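Local structure of transcriptional repressor (Vibrio fischeri, 3KV1) at residues V154-M159 with L235-A240; L181-V186 with A202-R207; G191-K196 with L213-L218. The protein probably represses transcription as a SorC-family regulator, with this domain expected to bind a sugar or related effector that tunes its hold on DNA. All blocks are in the same frame, centred on the assembly; numbering follows the deposited sequence. Where two conformers were deposited one is given.

Contact 1: residues V154-M159 with L235-A240; sequences VGIGDM and LSIMGA
Ile156 drives its side chain from strand 151-158 into the flank of helix 234-242, where both of its branches meet the CB of Ala240. Ile156 CD1 rests on Ala240 CB at 3.7 Å and also reaches Ile237 CG2 at 4.1 Å, the two isoleucines crossing at about a right angle. The other branch, Ile156 CG2, lies anti to the backbone N and is pressed against the helix backbone, 3.6 Å from Ser236 O. Within the helical turn Ser236 O accepts from Ala240 N at 3.0 Å, so the methyl group packs against a carbonyl already engaged in the helical hydrogen bond. One turn of helix, from Ser236 to Ala240, therefore spans the isoleucine. The axes of the short strand and helix segments come within 7.9 Å of each other.

Toward the end of the strand the contact becomes thinner. Ser236 places its CB 3.8 Å from Gly157 O, while its OG, anti to the carbonyl carbon (chi1 -57°), passes 3.5 Å from the CB of Asp158. The hydroxyl is not bonded to either strand residue; its hydrogen-bond partner is Val186 O on the adjoining antiparallel strand. The carboxylate of Asp158 leads away from helix 234-242 and acts at the N-cap of the helix that follows, with OD2 weakly bonded to Glu161 N.

Further out, Ile237 also meets Cys255 and Leu259 of helix 253-264, and Ala226 of the parallel strand 223-227 touches Ile156. The result is a helix packed obliquely, at 128° between chain directions, across a largely parallel sheet, the layered alpha/beta architecture of a Rossmann-like sugar-binding domain.

Contact 2: residues L181-V186 with A202-R207; sequences LNDGIV and ADTLMR
This is a partly buried contact near the periphery of the domain, between the turn and beginning of strand 185-189, just after helix 173-181, and the long loop that connects strand 193-196 to helix 215-219. Gly184 ends the helical conformation with phi 73°, a value that favours glycine. Just after it, Ile185 points its CG1-CD1 arm at the opposing loop. Ile185 CD1 is wedged against Ala202 CB at only 3.3 Å, tighter than an ordinary carbon contact, although Ala202 is poorly ordered. Ile185 CD1 also lies 3.9 Å from CG2 of Thr204, whose side chain crosses that of Ile185 at about a right angle. On the other branch, Ile185 CG2 is 4.4 Å from Met206 SE, a selenomethionine.

The shape of the opposing loop is set in part by an ST turn. Thr204 OG1, anti to its own backbone N (chi1 170°), accepts a nearly straight bond from Met206 N at 3.1 Å. Ala179 of helix 173-181 packs against both Thr204 and Met206.

Asp183 sets its carboxylate against the backbone of Asp203, CG 3.6 Å from Asp203 O. A water 2.9 Å from Asp183 OD1 and 2.5 Å from Asp203 OD1 can donate to either, though other acceptors compete; Asp203 is poorly ordered, so the shorter distance carries little weight.

Asp183 OD1 and Asp203 OD1 remain 4.9 Å apart, so the water lies between like charges that are not in direct contact. Their proximity may raise the proton affinity of one carboxylate, while Ile185 supplies most of the apolar contact.

Contact 3: residues G191-K196 with L213-L218; sequences GFDFFK and LEMEDL
Phe192, in the turn before strand 193-196, takes the crowded torsion that sets CG between its backbone N and carbonyl carbon (chi1 52°). The CB of Leu213 sits over one face in a CH-pi contact, 4.1 Å from the Phe192 ring centroid and offset toward the rim. Leu218 meets the ring tip to tip, with CD1 3.7 Å from Phe192 CE1. A water can donate to Phe192 O and to Leu213 O, though other acceptors compete for it.

Phe192 and Asp193 together face Ile189 in a classic beta bulge of the antiparallel pair 185-189 and 193-196. At Asp193 the carboxylate is shared out: OD2 uses its anti lone pair to accept from Met215 N, in the first turn of helix 215-219, at 2.7 Å, while OD1 is met from above the carboxylate plane by Phe194 N at 2.8 Å. At the N-cap, Glu214 N donates to Asp217 OD2 (2.9 Å, 169°).

The buried Phe194 O, without a polar partner, lies 3.9 Å from the CE of selenomethionine Met215. Brought round by bends at chi2 and chi3, Met215 CE then reaches the edge of the Phe195 ring at CD1, 4.2 Å away.

How the contacts relate
All three contacts belong to the putative sugar-binding domain and reach one mixed sheet, in which strands 151-158, 185-189 and 193-196 lie side by side as successive antiparallel neighbours. Their centres are about 11 to 14 Å apart. Along the chain, contacts 2 and 3 both fall within the loop closed by contact 1, and their own segments alternate. Phe195 joins contact 3 to contact 1, its CE2 lying 3.1 Å from Ser236 O. Contacts 1 and 2 meet through Met159, packed on Ile185 and Met206. The antiparallel excursion is thus knitted into the parallel Rossmann-like core, with contact 2 farthest from the chain centre.

Contact 1: residues V154-M159 with L235-A240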
loop_
_atom_site.group_PDB
_atom_site.type_symbol
_atom_site.label_atom_id
_atom_site.label_comp_id
_atom_site.label_asym_id
_atom_site.label_seq_id
_atom_site.Cartn_x
_atom_site.Cartn_y
_atom_site.Cartn_z
ATOM N N VAL A 154 8.234 -5.425 -15.935
ATOM C CA VAL A 154 7.123 -4.680 -16.519
ATOM C C VAL A 154 6.495 -5.444 -17.673
ATOM O O VAL A 154 7.165 -6.249 -18.345
ATOM C CB VAL A 154 7.619 -3.311 -17.029
ATOM C CG1 VAL A 154 7.961 -2.366 -15.853
ATOM C CG2 VAL A 154 8.844 -3.495 -17.986
ATOM N N GLY A 155 5.222 -5.184 -17.922
ATOM C CA GLY A 155 4.571 -5.789 -19.073
ATOM C C GLY A 155 4.530 -4.758 -20.176
ATOM O O GLY A 155 4.625 -3.554 -19.905
ATOM N N ILE A 156 4.395 -5.202 -21.431
ATOM C CA ILE A 156 4.195 -4.253 -22.527
ATOM C C ILE A 156 2.729 -4.397 -22.916
ATOM O O ILE A 156 2.295 -5.487 -23.323
ATOM C CB ILE A 156 5.066 -4.598 -23.746
ATOM C CG1 ILE A 156 6.546 -4.637 -23.339
ATOM C CG2 ILE A 156 4.789 -3.581 -24.916
ATOM C CD1 ILE A 156 7.482 -5.261 -24.423
ATOM N N GLY A 157 1.960 -3.327 -22.789
ATOM C CA GLY A 157 0.530 -3.442 -23.013
ATOM C C GLY A 157 0.148 -2.788 -24.319
ATOM O O GLY A 157 0.895 -1.957 -24.839
ATOM N N ASP A 158 -0.992 -3.180 -24.880
ATOM C CA ASP A 158 -1.519 -2.446 -26.028
ATOM C C ASP A 158 -2.595 -1.475 -25.536
ATOM O O ASP A 158 -3.057 -1.578 -24.394
ATOM C CB ASP A 158 -2.040 -3.390 -27.117
ATOM C CG ASP A 158 -3.409 -3.971 -26.796
ATOM O OD1 ASP A 158 -4.089 -4.407 -27.748
ATOM O OD2 ASP A 158 -3.798 -4.003 -25.608
HETATM N N MSE A 159 -2.973 -0.508 -26.372
HETATM C CA MSE A 159 -3.876 0.548 -25.921
HETATM C C MSE A 159 -5.102 -0.073 -25.234
HETATM O O MSE A 159 -5.582 0.438 -24.211
HETATM C CB MSE A 159 -4.281 1.488 -27.067
HETATM C CG MSE A 159 -3.235 2.551 -27.379
HETATM SE SE MSE A 159 -3.107 3.866 -25.932
HETATM C CE MSE A 159 -4.577 5.019 -26.498
ATOM N N LEU A 235 3.050 -4.936 -32.728
ATOM C CA LEU A 235 3.387 -3.516 -32.914
ATOM C C LEU A 235 3.764 -2.808 -31.600
ATOM O O LEU A 235 4.701 -1.972 -31.551
ATOM C CB LEU A 235 2.248 -2.773 -33.603
ATOM C CG LEU A 235 1.969 -3.176 -35.050
ATOM C CD1 LEU A 235 1.208 -2.039 -35.717
ATOM C CD2 LEU A 235 3.263 -3.470 -35.814
ATOM N N SER A 236 3.032 -3.106 -30.529
ATOM C CA SER A 236 3.360 -2.535 -29.228
ATOM C C SER A 236 4.717 -3.000 -28.739
ATOM O O SER A 236 5.466 -2.225 -28.141
ATOM C CB SER A 236 2.292 -2.917 -28.195
ATOM O OG SER A 236 1.022 -2.476 -28.662
ATOM N N ILE A 237 5.023 -4.273 -28.965
ATOM C CA ILE A 237 6.283 -4.834 -28.488
ATOM C C ILE A 237 7.430 -4.194 -29.275
ATOM O O ILE A 237 8.482 -3.872 -28.689
ATOM C CB ILE A 237 6.346 -6.367 -28.629
ATOM C CG1 ILE A 237 5.226 -7.008 -27.795
ATOM C CG2 ILE A 237 7.710 -6.885 -28.170
ATOM C CD1 ILE A 237 4.986 -8.509 -28.137
HETATM N N MSE A 238 7.203 -3.981 -30.573
HETATM C CA MSE A 238 8.194 -3.331 -31.432
HETATM C C MSE A 238 8.458 -1.909 -30.962
HETATM O O MSE A 238 9.612 -1.501 -30.822
HETATM C CB MSE A 238 7.765 -3.337 -32.902
HETATM C CG MSE A 238 8.921 -3.017 -33.862
HETATM SE SE MSE A 238 10.256 -4.498 -33.964
HETATM C CE MSE A 238 11.654 -3.602 -35.037
ATOM N N GLY A 239 7.389 -1.156 -30.711
ATOM C CA GLY A 239 7.497 0.200 -30.176
ATOM C C GLY A 239 8.323 0.222 -28.892
ATOM O O GLY A 239 9.207 1.068 -28.704
ATOM N N ALA A 240 8.025 -0.711 -27.996
ATOM C CA ALA A 240 8.719 -0.776 -26.723
ATOM C C ALA A 240 10.215 -1.061 -26.900
ATOM O O ALA A 240 11.037 -0.435 -26.250
ATOM C CB ALA A 240 8.061 -1.829 -25.811
#

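Contact 2: residues L181-V186 with A202-R207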
loop_
_atom_site.group_PDB
_atom_site.type_symbol
_atom_site.label_atom_id
_atom_site.label_comp_id
_atom_site.label_asym_id
_atom_site.label_seq_id
_atom_site.Cartn_x
_atom_site.Cartn_y
_atom_site.Cartn_z
ATOM N N LEU A 181 -4.595 8.233 -32.101
ATOM C CA LEU A 181 -4.667 8.794 -33.438
ATOM C C LEU A 181 -3.828 10.067 -33.610
ATOM O O LEU A 181 -3.127 10.216 -34.611
ATOM C CB LEU A 181 -6.131 9.037 -33.840
ATOM C CG LEU A 181 -6.880 7.865 -34.496
ATOM C CD1 LEU A 181 -6.507 7.714 -35.971
ATOM C CD2 LEU A 181 -6.654 6.546 -33.763
ATOM N N ASN A 182 -3.922 10.992 -32.655
ATOM C CA ASN A 182 -3.217 12.266 -32.763
ATOM C C ASN A 182 -1.784 12.127 -32.293
ATOM O O ASN A 182 -0.857 12.621 -32.922
ATOM C CB ASN A 182 -3.897 13.331 -31.886
ATOM C CG ASN A 182 -5.223 13.801 -32.457
ATOM O OD1 ASN A 182 -5.490 13.611 -33.631
ATOM N ND2 ASN A 182 -6.057 14.418 -31.617
ATOM N N ASP A 183 -1.612 11.461 -31.160
ATOM C CA ASP A 183 -0.300 11.388 -30.534
ATOM C C ASP A 183 0.499 10.142 -30.848
ATOM O O ASP A 183 1.673 10.035 -30.454
ATOM C CB ASP A 183 -0.451 11.648 -29.058
ATOM C CG ASP A 183 -1.074 13.035 -28.798
ATOM O OD1 ASP A 183 -0.711 14.002 -29.515
ATOM O OD2 ASP A 183 -1.948 13.157 -27.921
ATOM N N GLY A 184 -0.144 9.199 -31.541
ATOM C CA GLY A 184 0.545 8.036 -32.074
ATOM C C GLY A 184 0.960 6.984 -31.048
ATOM O O GLY A 184 1.843 6.169 -31.323
ATOM N N ILE A 185 0.322 6.990 -29.878
ATOM C CA ILE A 185 0.634 5.982 -28.848
ATOM C C ILE A 185 0.203 4.606 -29.330
ATOM O O ILE A 185 -0.946 4.404 -29.766
ATOM C CB ILE A 185 -0.109 6.307 -27.535
ATOM C CG1 ILE A 185 0.294 7.697 -27.066
ATOM C CG2 ILE A 185 0.157 5.209 -26.477
ATOM C CD1 ILE A 185 1.804 7.895 -26.926
ATOM N N VAL A 186 1.105 3.647 -29.263
ATOM C CA VAL A 186 0.748 2.293 -29.636
ATOM C C VAL A 186 0.877 1.308 -28.472
ATOM O O VAL A 186 0.496 0.145 -28.605
ATOM C CB VAL A 186 1.602 1.772 -30.809
ATOM C CG1 VAL A 186 1.344 2.601 -32.094
ATOM C CG2 VAL A 186 3.090 1.719 -30.413
ATOM N N ALA A 202 5.837 9.970 -26.788
ATOM C CA ALA A 202 4.909 10.947 -27.306
ATOM C C ALA A 202 4.384 11.742 -26.137
ATOM O O ALA A 202 3.932 11.172 -25.150
ATOM C CB ALA A 202 3.772 10.277 -28.045
ATOM N N ASP A 203 4.479 13.059 -26.233
ATOM C CA ASP A 203 3.694 13.904 -25.364
ATOM C C ASP A 203 2.257 13.440 -25.546
ATOM O O ASP A 203 1.654 13.651 -26.596
ATOM C CB ASP A 203 3.846 15.390 -25.739
ATOM C CG ASP A 203 3.691 15.646 -27.242
ATOM O OD1 ASP A 203 3.868 14.700 -28.044
ATOM O OD2 ASP A 203 3.404 16.805 -27.621
ATOM N N THR A 204 1.716 12.755 -24.551
ATOM C CA THR A 204 0.306 12.401 -24.611
ATOM C C THR A 204 -0.381 12.851 -23.315
ATOM O O THR A 204 0.241 12.876 -22.252
ATOM C CB THR A 204 0.120 10.883 -24.814
ATOM O OG1 THR A 204 -1.260 10.545 -24.645
ATOM C CG2 THR A 204 0.969 10.081 -23.823
ATOM N N LEU A 205 -1.659 13.208 -23.419
ATOM C CA LEU A 205 -2.451 13.535 -22.218
ATOM C C LEU A 205 -2.525 12.370 -21.248
ATOM O O LEU A 205 -2.748 12.582 -20.048
ATOM C CB LEU A 205 -3.891 13.914 -22.619
ATOM C CG LEU A 205 -4.153 15.201 -23.387
ATOM C CD1 LEU A 205 -5.666 15.395 -23.557
ATOM C CD2 LEU A 205 -3.537 16.403 -22.684
HETATM N N MSE A 206 -2.361 11.155 -21.771
HETATM C CA MSE A 206 -2.516 9.936 -20.972
HETATM C C MSE A 206 -1.657 9.932 -19.728
HETATM O O MSE A 206 -2.125 9.603 -18.648
HETATM C CB MSE A 206 -2.164 8.691 -21.794
HETATM C CG MSE A 206 -2.868 8.613 -23.116
HETATM SE SE MSE A 206 -2.905 6.763 -23.783
HETATM C CE MSE A 206 -3.871 5.973 -22.239
ATOM N N ARG A 207 -0.383 10.257 -19.897
ATOM C CA ARG A 207 0.565 10.147 -18.807
ATOM C C ARG A 207 0.281 11.205 -17.737
ATOM O O ARG A 207 0.643 11.024 -16.561
ATOM C CB ARG A 207 2.004 10.218 -19.339
ATOM C CG ARG A 207 3.069 9.850 -18.322
ATOM C CD ARG A 207 4.416 10.420 -18.751
ATOM N NE ARG A 207 4.996 11.253 -17.702
ATOM C CZ ARG A 207 6.066 12.019 -17.858
ATOM N NH1 ARG A 207 6.686 12.070 -19.028
ATOM N NH2 ARG A 207 6.511 12.741 -16.841
HETATM O O HOH W 1 2.177 14.186 -29.875
#

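Contact 3: residues G191-K196 with L213-L218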
loop_
_atom_site.group_PDB
_atom_site.type_symbol
_atom_site.label_atom_id
_atom_site.label_comp_id
_atom_site.label_asym_id
_atom_site.label_seq_id
_atom_site.Cartn_x
_atom_site.Cartn_y
_atom_site.Cartn_z
ATOM N N GLY A 191 2.485 -0.034 -17.322
ATOM C CA GLY A 191 1.291 0.731 -16.987
ATOM C C GLY A 191 1.494 2.220 -16.830
ATOM O O GLY A 191 0.528 3.007 -16.793
ATOM N N PHE A 192 2.753 2.634 -16.756
ATOM C CA PHE A 192 3.054 3.999 -16.311
ATOM C C PHE A 192 3.620 4.942 -17.354
ATOM O O PHE A 192 3.732 6.150 -17.092
ATOM C CB PHE A 192 3.950 3.985 -15.058
ATOM C CG PHE A 192 5.203 3.131 -15.194
ATOM C CD1 PHE A 192 6.275 3.557 -15.979
ATOM C CD2 PHE A 192 5.306 1.922 -14.506
ATOM C CE1 PHE A 192 7.433 2.762 -16.092
ATOM C CE2 PHE A 192 6.464 1.136 -14.579
ATOM C CZ PHE A 192 7.525 1.564 -15.384
ATOM N N ASP A 193 4.032 4.420 -18.513
ATOM C CA ASP A 193 4.463 5.318 -19.592
ATOM C C ASP A 193 4.135 4.720 -20.958
ATOM O O ASP A 193 3.873 3.527 -21.087
ATOM C CB ASP A 193 5.952 5.717 -19.500
ATOM C CG ASP A 193 6.221 7.170 -19.985
ATOM O OD1 ASP A 193 5.346 7.748 -20.664
ATOM O OD2 ASP A 193 7.299 7.750 -19.670
ATOM N N PHE A 194 4.125 5.580 -21.957
ATOM C CA PHE A 194 3.490 5.272 -23.236
ATOM C C PHE A 194 4.447 5.660 -24.355
ATOM O O PHE A 194 5.220 6.623 -24.216
ATOM C CB PHE A 194 2.187 6.094 -23.311
ATOM C CG PHE A 194 1.308 5.887 -22.106
ATOM C CD1 PHE A 194 0.487 4.775 -22.032
ATOM C CD2 PHE A 194 1.373 6.749 -21.016
ATOM C CE1 PHE A 194 -0.289 4.523 -20.884
ATOM C CE2 PHE A 194 0.619 6.513 -19.847
ATOM C CZ PHE A 194 -0.218 5.407 -19.782
ATOM N N PHE A 195 4.401 4.934 -25.461
ATOM C CA PHE A 195 5.339 5.193 -26.548
ATOM C C PHE A 195 4.693 5.082 -27.932
ATOM O O PHE A 195 3.619 4.478 -28.090
ATOM C CB PHE A 195 6.480 4.193 -26.450
ATOM C CG PHE A 195 6.018 2.773 -26.303
ATOM C CD1 PHE A 195 5.872 2.198 -25.031
ATOM C CD2 PHE A 195 5.698 2.015 -27.430
ATOM C CE1 PHE A 195 5.431 0.900 -24.883
ATOM C CE2 PHE A 195 5.251 0.704 -27.289
ATOM C CZ PHE A 195 5.117 0.134 -25.998
ATOM N N LYS A 196 5.386 5.613 -28.945
ATOM C CA LYS A 196 4.945 5.524 -30.327
ATOM C C LYS A 196 5.617 4.342 -30.992
ATOM O O LYS A 196 6.513 3.696 -30.418
ATOM C CB LYS A 196 5.296 6.812 -31.078
ATOM C CG LYS A 196 4.852 8.046 -30.345
ATOM C CD LYS A 196 4.953 9.295 -31.208
ATOM C CE LYS A 196 6.225 9.299 -32.041
ATOM N NZ LYS A 196 6.303 10.475 -32.976
ATOM N N LEU A 213 6.618 5.730 -12.215
ATOM C CA LEU A 213 7.847 6.024 -12.975
ATOM C C LEU A 213 7.599 6.481 -14.412
ATOM O O LEU A 213 6.479 6.422 -14.921
ATOM C CB LEU A 213 8.753 4.792 -13.016
ATOM C CG LEU A 213 9.349 4.302 -11.685
ATOM C CD1 LEU A 213 10.276 3.152 -12.020
ATOM C CD2 LEU A 213 10.103 5.422 -10.954
ATOM N N GLU A 214 8.658 6.965 -15.058
ATOM C CA GLU A 214 8.592 7.336 -16.474
ATOM C C GLU A 214 9.692 6.662 -17.288
ATOM O O GLU A 214 10.577 5.990 -16.743
ATOM C CB GLU A 214 8.666 8.860 -16.646
ATOM C CG GLU A 214 9.929 9.480 -16.088
ATOM C CD GLU A 214 9.958 10.991 -16.262
ATOM O OE1 GLU A 214 9.446 11.702 -15.375
ATOM O OE2 GLU A 214 10.482 11.466 -17.292
HETATM N N MSE A 215 9.625 6.849 -18.602
HETATM C CA MSE A 215 10.550 6.166 -19.520
HETATM C C MSE A 215 12.017 6.436 -19.183
HETATM O O MSE A 215 12.840 5.530 -19.211
HETATM C CB MSE A 215 10.289 6.605 -20.968
HETATM C CG MSE A 215 10.987 5.694 -21.946
HETATM SE SE MSE A 215 10.001 4.029 -22.024
HETATM C CE MSE A 215 8.293 4.677 -22.685
ATOM N N GLU A 216 12.345 7.673 -18.846
ATOM C CA GLU A 216 13.736 7.987 -18.517
ATOM C C GLU A 216 14.248 7.237 -17.278
ATOM O O GLU A 216 15.440 6.965 -17.157
ATOM C CB GLU A 216 13.932 9.490 -18.350
ATOM C CG GLU A 216 15.385 9.915 -18.402
ATOM C CD GLU A 216 16.063 9.609 -19.743
ATOM O OE1 GLU A 216 15.370 9.455 -20.778
ATOM O OE2 GLU A 216 17.307 9.527 -19.761
ATOM N N ASP A 217 13.356 6.929 -16.342
ATOM C CA ASP A 217 13.754 6.124 -15.188
ATOM C C ASP A 217 14.107 4.733 -15.659
ATOM O O ASP A 217 15.115 4.169 -15.239
ATOM C CB ASP A 217 12.636 6.021 -14.151
ATOM C CG ASP A 217 12.208 7.377 -13.616
ATOM O OD1 ASP A 217 13.082 8.243 -13.358
ATOM O OD2 ASP A 217 10.989 7.574 -13.466
ATOM N N LEU A 218 13.278 4.151 -16.526
ATOM C CA LEU A 218 13.568 2.805 -17.003
ATOM C C LEU A 218 14.887 2.803 -17.786
ATOM O O LEU A 218 15.613 1.802 -17.796
ATOM C CB LEU A 218 12.439 2.261 -17.926
ATOM C CG LEU A 218 11.115 1.868 -17.270
ATOM C CD1 LEU A 218 10.071 1.364 -18.342
ATOM C CD2 LEU A 218 11.315 0.798 -16.180
HETATM O O HOH W 2 4.470 8.113 -15.622
#